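Local coordinates for protein rRNA N-glycosidase (Bougainvillea spectabilis, PDB 3CTK) that is a plant member of the ribosome-inactivating proteins, a family with a mixed alpha/beta fold named for its action on ribosomes, at residues A[169-174]-A[238-243]; A[32-37]-A[203-208]. One frame throughout, in Å; residues are numbered along the deposited sequence. Where two conformers were deposited one is given.

Interaction 1. Residues A[169-174]-A[238-243]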
loop_
_atom_site.group_PDB
_atom_site.type_symbol
_atom_site.label_atom_id
_atom_site.label_comp_id
_atom_site.label_asym_id
_atom_site.label_seq_id
_atom_site.Cartn_x
_atom_site.Cartn_y
_atom_site.Cartn_z
ATOM N N PHE A 169 -4.968 -4.230 5.597
ATOM C CA PHE A 169 -5.404 -4.259 6.994
ATOM C C PHE A 169 -6.475 -3.256 7.406
ATOM O O PHE A 169 -6.240 -2.044 7.389
ATOM C CB PHE A 169 -4.185 -4.035 7.899
ATOM C CG PHE A 169 -3.115 -5.072 7.754
ATOM C CD1 PHE A 169 -3.222 -6.295 8.406
ATOM C CD2 PHE A 169 -1.986 -4.823 6.974
ATOM C CE1 PHE A 169 -2.218 -7.258 8.290
ATOM C CE2 PHE A 169 -0.974 -5.782 6.849
ATOM C CZ PHE A 169 -1.091 -7.000 7.509
ATOM N N LYS A 170 -7.640 -3.754 7.807
ATOM C CA LYS A 170 -8.705 -2.868 8.266
ATOM C C LYS A 170 -8.232 -2.044 9.466
ATOM O O LYS A 170 -8.663 -0.906 9.647
ATOM C CB LYS A 170 -9.945 -3.674 8.664
ATOM C CG LYS A 170 -10.721 -4.237 7.487
ATOM C CD LYS A 170 -11.952 -4.997 7.961
ATOM C CE LYS A 170 -12.778 -5.493 6.786
ATOM N NZ LYS A 170 -13.974 -6.256 7.241
ATOM N N TYR A 171 -7.347 -2.617 10.283
ATOM C CA TYR A 171 -6.832 -1.907 11.453
ATOM C C TYR A 171 -6.121 -0.624 11.029
ATOM O O TYR A 171 -6.323 0.441 11.625
ATOM C CB TYR A 171 -5.842 -2.770 12.242
ATOM C CG TYR A 171 -5.294 -2.048 13.456
ATOM C CD1 TYR A 171 -6.052 -1.929 14.622
ATOM C CD2 TYR A 171 -4.047 -1.423 13.415
ATOM C CE1 TYR A 171 -5.584 -1.204 15.714
ATOM C CE2 TYR A 171 -3.570 -0.692 14.505
ATOM C CZ TYR A 171 -4.344 -0.587 15.647
ATOM O OH TYR A 171 -3.883 0.141 16.720
ATOM N N ILE A 172 -5.283 -0.734 10.002
ATOM C CA ILE A 172 -4.543 0.415 9.502
ATOM C C ILE A 172 -5.504 1.402 8.842
ATOM O O ILE A 172 -5.361 2.612 8.999
ATOM C CB ILE A 172 -3.435 -0.032 8.507
ATOM C CG1 ILE A 172 -2.432 -0.926 9.241
ATOM C CG2 ILE A 172 -2.717 1.183 7.921
ATOM C CD1 ILE A 172 -1.251 -1.388 8.387
ATOM N N GLU A 173 -6.492 0.892 8.113
ATOM C CA GLU A 173 -7.469 1.770 7.481
ATOM C C GLU A 173 -8.155 2.604 8.566
ATOM O O GLU A 173 -8.370 3.810 8.401
ATOM C CB GLU A 173 -8.530 0.959 6.732
ATOM C CG GLU A 173 -9.581 1.831 6.056
ATOM C CD GLU A 173 -10.811 1.060 5.623
ATOM O OE1 GLU A 173 -10.846 -0.181 5.797
ATOM O OE2 GLU A 173 -11.750 1.704 5.108
ATOM N N THR A 174 -8.484 1.964 9.685
ATOM C CA THR A 174 -9.155 2.671 10.771
ATOM C C THR A 174 -8.264 3.723 11.420
ATOM O O THR A 174 -8.749 4.777 11.828
ATOM C CB THR A 174 -9.678 1.690 11.838
ATOM O OG1 THR A 174 -10.652 0.823 11.241
ATOM C CG2 THR A 174 -10.341 2.443 12.979
ATOM N N SER A 238 -8.904 -11.848 12.450
ATOM C CA SER A 238 -9.760 -11.592 11.299
ATOM C C SER A 238 -10.343 -10.172 11.242
ATOM O O SER A 238 -10.452 -9.591 10.163
ATOM C CB SER A 238 -10.894 -12.628 11.238
ATOM O OG SER A 238 -11.688 -12.605 12.410
ATOM N N PRO A 239 -10.719 -9.592 12.397
ATOM C CA PRO A 239 -11.282 -8.234 12.369
ATOM C C PRO A 239 -10.318 -7.153 11.869
ATOM O O PRO A 239 -10.753 -6.085 11.434
ATOM C CB PRO A 239 -11.692 -7.998 13.822
ATOM C CG PRO A 239 -11.976 -9.387 14.326
ATOM C CD PRO A 239 -10.833 -10.175 13.746
ATOM N N ASP A 240 -9.017 -7.420 11.946
ATOM C CA ASP A 240 -8.021 -6.448 11.493
ATOM C C ASP A 240 -7.626 -6.638 10.032
ATOM O O ASP A 240 -6.899 -5.815 9.473
ATOM C CB ASP A 240 -6.752 -6.536 12.349
ATOM C CG ASP A 240 -6.989 -6.169 13.799
ATOM O OD1 ASP A 240 -7.752 -5.215 14.060
ATOM O OD2 ASP A 240 -6.396 -6.827 14.678
ATOM N N MET A 241 -8.105 -7.712 9.410
ATOM C CA MET A 241 -7.745 -8.010 8.021
ATOM C C MET A 241 -8.656 -7.437 6.941
ATOM O O MET A 241 -9.884 -7.495 7.049
ATOM C CB MET A 241 -7.654 -9.522 7.819
ATOM C CG MET A 241 -6.694 -10.230 8.756
ATOM S SD MET A 241 -5.046 -9.485 8.796
ATOM C CE MET A 241 -4.421 -9.877 7.161
ATOM N N GLY A 242 -8.035 -6.899 5.892
ATOM C CA GLY A 242 -8.773 -6.339 4.772
ATOM C C GLY A 242 -8.750 -7.303 3.593
ATOM O O GLY A 242 -9.777 -7.562 2.962
ATOM N N ILE A 243 -7.568 -7.820 3.284
ATOM C CA ILE A 243 -7.403 -8.791 2.200
ATOM C C ILE A 243 -6.117 -9.571 2.463
ATOM O O ILE A 243 -5.110 -8.997 2.891
ATOM C CB ILE A 243 -7.337 -8.112 0.799
ATOM C CG1 ILE A 243 -7.199 -9.185 -0.286
ATOM C CG2 ILE A 243 -6.166 -7.144 0.728
ATOM C CD1 ILE A 243 -7.398 -8.664 -1.708
HETATM O O HOH W 1 -12.339 -8.453 8.208
#

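Interaction 2. Residues A[32-37]-A[203-208]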
loop_
_atom_site.group_PDB
_atom_site.type_symbol
_atom_site.label_atom_id
_atom_site.label_comp_id
_atom_site.label_asym_id
_atom_site.label_seq_id
_atom_site.Cartn_x
_atom_site.Cartn_y
_atom_site.Cartn_z
ATOM N N CYS A 32 -11.740 -18.445 4.889
ATOM C CA CYS A 32 -12.271 -18.018 6.179
ATOM C C CYS A 32 -13.071 -16.715 6.034
ATOM O O CYS A 32 -12.963 -15.801 6.860
ATOM C CB CYS A 32 -11.140 -17.847 7.203
ATOM S SG CYS A 32 -10.165 -19.360 7.544
ATOM N N GLN A 33 -13.869 -16.645 4.968
ATOM C CA GLN A 33 -14.719 -15.488 4.689
ATOM C C GLN A 33 -13.970 -14.174 4.477
ATOM O O GLN A 33 -14.519 -13.098 4.726
ATOM C CB GLN A 33 -15.740 -15.313 5.815
ATOM C CG GLN A 33 -16.713 -16.467 5.944
ATOM C CD GLN A 33 -17.645 -16.310 7.129
ATOM O OE1 GLN A 33 -17.220 -16.368 8.286
ATOM N NE2 GLN A 33 -18.921 -16.102 6.847
ATOM N N LEU A 34 -12.727 -14.270 4.017
ATOM C CA LEU A 34 -11.896 -13.095 3.758
ATOM C C LEU A 34 -11.403 -13.106 2.310
ATOM O O LEU A 34 -11.174 -14.170 1.730
ATOM C CB LEU A 34 -10.684 -13.087 4.697
ATOM C CG LEU A 34 -10.941 -12.879 6.190
ATOM C CD1 LEU A 34 -9.666 -13.179 6.970
ATOM C CD2 LEU A 34 -11.395 -11.450 6.439
ATOM N N PRO A 35 -11.244 -11.918 1.704
ATOM C CA PRO A 35 -10.772 -11.785 0.322
ATOM C C PRO A 35 -9.315 -12.253 0.237
ATOM O O PRO A 35 -8.588 -12.206 1.232
ATOM C CB PRO A 35 -10.909 -10.284 0.050
ATOM C CG PRO A 35 -11.942 -9.833 1.056
ATOM C CD PRO A 35 -11.548 -10.600 2.276
ATOM N N VAL A 36 -8.899 -12.705 -0.945
ATOM C CA VAL A 36 -7.536 -13.188 -1.157
ATOM C C VAL A 36 -7.048 -12.744 -2.538
ATOM O O VAL A 36 -7.831 -12.700 -3.489
ATOM C CB VAL A 36 -7.483 -14.743 -1.085
ATOM C CG1 VAL A 36 -6.050 -15.234 -1.282
ATOM C CG2 VAL A 36 -8.042 -15.225 0.247
ATOM N N THR A 37 -5.767 -12.398 -2.649
ATOM C CA THR A 37 -5.215 -11.982 -3.939
ATOM C C THR A 37 -4.825 -13.215 -4.758
ATOM O O THR A 37 -4.776 -14.327 -4.233
ATOM C CB THR A 37 -3.941 -11.100 -3.786
ATOM O OG1 THR A 37 -2.892 -11.870 -3.189
ATOM C CG2 THR A 37 -4.223 -9.876 -2.924
ATOM N N ASP A 203 -0.540 -16.635 5.467
ATOM C CA ASP A 203 -0.261 -18.067 5.385
ATOM C C ASP A 203 -0.855 -18.801 6.585
ATOM O O ASP A 203 -1.344 -19.923 6.457
ATOM C CB ASP A 203 1.248 -18.329 5.319
ATOM C CG ASP A 203 1.867 -17.875 4.006
ATOM O OD1 ASP A 203 1.172 -17.922 2.966
ATOM O OD2 ASP A 203 3.055 -17.486 4.010
ATOM N N ALA A 204 -0.810 -18.165 7.752
ATOM C CA ALA A 204 -1.352 -18.765 8.970
ATOM C C ALA A 204 -2.858 -18.975 8.847
ATOM O O ALA A 204 -3.390 -20.009 9.254
ATOM C CB ALA A 204 -1.052 -17.875 10.164
ATOM N N ILE A 205 -3.548 -17.983 8.298
ATOM C CA ILE A 205 -4.991 -18.091 8.138
ATOM C C ILE A 205 -5.315 -19.167 7.107
ATOM O O ILE A 205 -6.253 -19.938 7.285
ATOM C CB ILE A 205 -5.605 -16.726 7.745
ATOM C CG1 ILE A 205 -5.396 -15.741 8.904
ATOM C CG2 ILE A 205 -7.105 -16.883 7.441
ATOM C CD1 ILE A 205 -5.868 -14.318 8.635
ATOM N N HIS A 206 -4.529 -19.238 6.036
ATOM C CA HIS A 206 -4.757 -20.262 5.020
ATOM C C HIS A 206 -4.581 -21.657 5.612
ATOM O O HIS A 206 -5.345 -22.576 5.310
ATOM C CB HIS A 206 -3.786 -20.099 3.853
ATOM C CG HIS A 206 -4.268 -19.157 2.796
ATOM N ND1 HIS A 206 -3.678 -17.934 2.559
ATOM C CD2 HIS A 206 -5.273 -19.271 1.898
ATOM C CE1 HIS A 206 -4.299 -17.336 1.558
ATOM N NE2 HIS A 206 -5.269 -18.127 1.138
ATOM N N LYS A 207 -3.566 -21.814 6.449
ATOM C CA LYS A 207 -3.292 -23.106 7.068
ATOM C C LYS A 207 -4.417 -23.538 8.009
ATOM O O LYS A 207 -4.654 -24.732 8.193
ATOM C CB LYS A 207 -1.965 -23.050 7.837
ATOM C CG LYS A 207 -1.553 -24.380 8.452
ATOM C CD LYS A 207 -0.255 -24.256 9.241
ATOM C CE LYS A 207 0.104 -25.575 9.906
ATOM N NZ LYS A 207 1.301 -25.451 10.785
ATOM N N SER A 208 -5.113 -22.567 8.593
ATOM C CA SER A 208 -6.203 -22.860 9.522
ATOM C C SER A 208 -7.479 -23.300 8.807
ATOM O O SER A 208 -8.380 -23.854 9.431
ATOM C CB SER A 208 -6.526 -21.634 10.381
ATOM O OG SER A 208 -7.302 -20.685 9.661
#

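Interaction 1. Residues A[169-174]-A[238-243]
Lys-170 and Tyr-171, in the first turn of helix 170-180, meet the 3-10 turn and loop of 238-243, while Phe-169, at the N-cap position, makes a Met-aromatic contact with Met-241. The contact thus sits at the break between helices 149-168 and 170-180 of the ribosome-inactivating protein fold, with the C-terminal chain laid against it. Along the side chain of Lys-170, CB lies 3.8 Å from Pro-239 O. With CG anti to its own carbonyl carbon (chi1 -74°) and an extended chain beyond, the methylenes then run past the carbonyl oxygen of Met-241: CG and CD are each 3.4 Å from that O, and CE is scarcely farther. At the tip, NZ donates to a water that in turn donates to Ser-238 O and Met-241 O. A long aliphatic stem with a charged end suits this exposed edge, since it packs along the loop and still reaches two of its carbonyl oxygens through the water. The backbone adds a weak bond from Tyr-171 N to Asp-240 O, at 3.3 Å. Tyr-171 and Asp-240 lie side by side, the ring and carboxylate planes 78° apart, with Asp-240 OD1 3.6 Å from Tyr-171 CB. The other oxygen, Asp-240 OD2, is in a salt bridge with Lys-190, which also makes a cation-pi contact with Tyr-171. On the buried side, Met-241 bends at chi2 and chi3, which brings its flexible thioether alongside the Phe-169 ring. Its SD approaches obliquely, 4.7 Å from the ring centroid, and its CE rests 3.6 Å from Phe-169 CE1.

Interaction 2. Residues A[32-37]-A[203-208]
Val-36 and His-206 reach toward each other tip to tip, one of four side-chain meetings by which the 32-37 loop packs on the last turns of helix 198-208. This is loop-on-helix packing beside the Cys-32 to Cys-212 disulfide of this protein, a ribosome-inactivating protein, and no hydrogen bond joins the two segments. Val-36 holds CG1 anti to its backbone N (chi1 -179°), and that methyl meets the imidazole at its edge, in the ring plane, 3.9 Å from His-206 NE2. The second methyl, CG2, stays slightly farther from the same nitrogen. A branched residue suits the place because both of its methyls can face the ring tip, while ND1, on the helix side of the ring, makes a weak hydrogen bond to Ser-202 O. Ile-205, the neighbouring helix residue, turns its two branches to different partners. Its CG2 points at the sulfur of Cys-32, with SG 3.9 Å away, whereas its CD1 meets the methyl CD1 of Leu-34 more loosely, at 4.3 Å. The aliphatic branches of Ile-205 and Leu-34, both buried, suit a place where they meet carbon and sulfur across the contact. Cys-32 and Gln-33 both have left-handed helical backbone angles, a tight bend before the loop straightens from Leu-34 on. SG of Cys-32 forms the disulfide with SG of Cys-212, so the same sulfur that packs on Ile-205 also ties the loop to the chain following helix 198-208. Near it, Ser-208 turns its hydroxyl back onto its own helix: OG, 3.8 Å from Cys-32 SG, donates to Ile-205 O at 2.7 Å, tilted 21° from the carbonyl plane.

The centres of interactions 1 and 2 lie about 13 Å apart, on the same side of the chain's centre, and the two contacts touch directly. Their segments alternate in sequence: 32-37, 169-174, 203-208, then 238-243, so that distant parts of the chain are interlaced here. Helix 198-208 is common to both: its C-terminal end takes part in interaction 2, while Trp-198 and Ile-201 nearer its start pack on Phe-169 of interaction 1. Segments 238-243 and 32-37 also meet, with Ile-243 CD1 3.6 Å from Thr-37 CG2. Together the contacts join the early loop, the break between two helices and the C-terminal chain into one packed region.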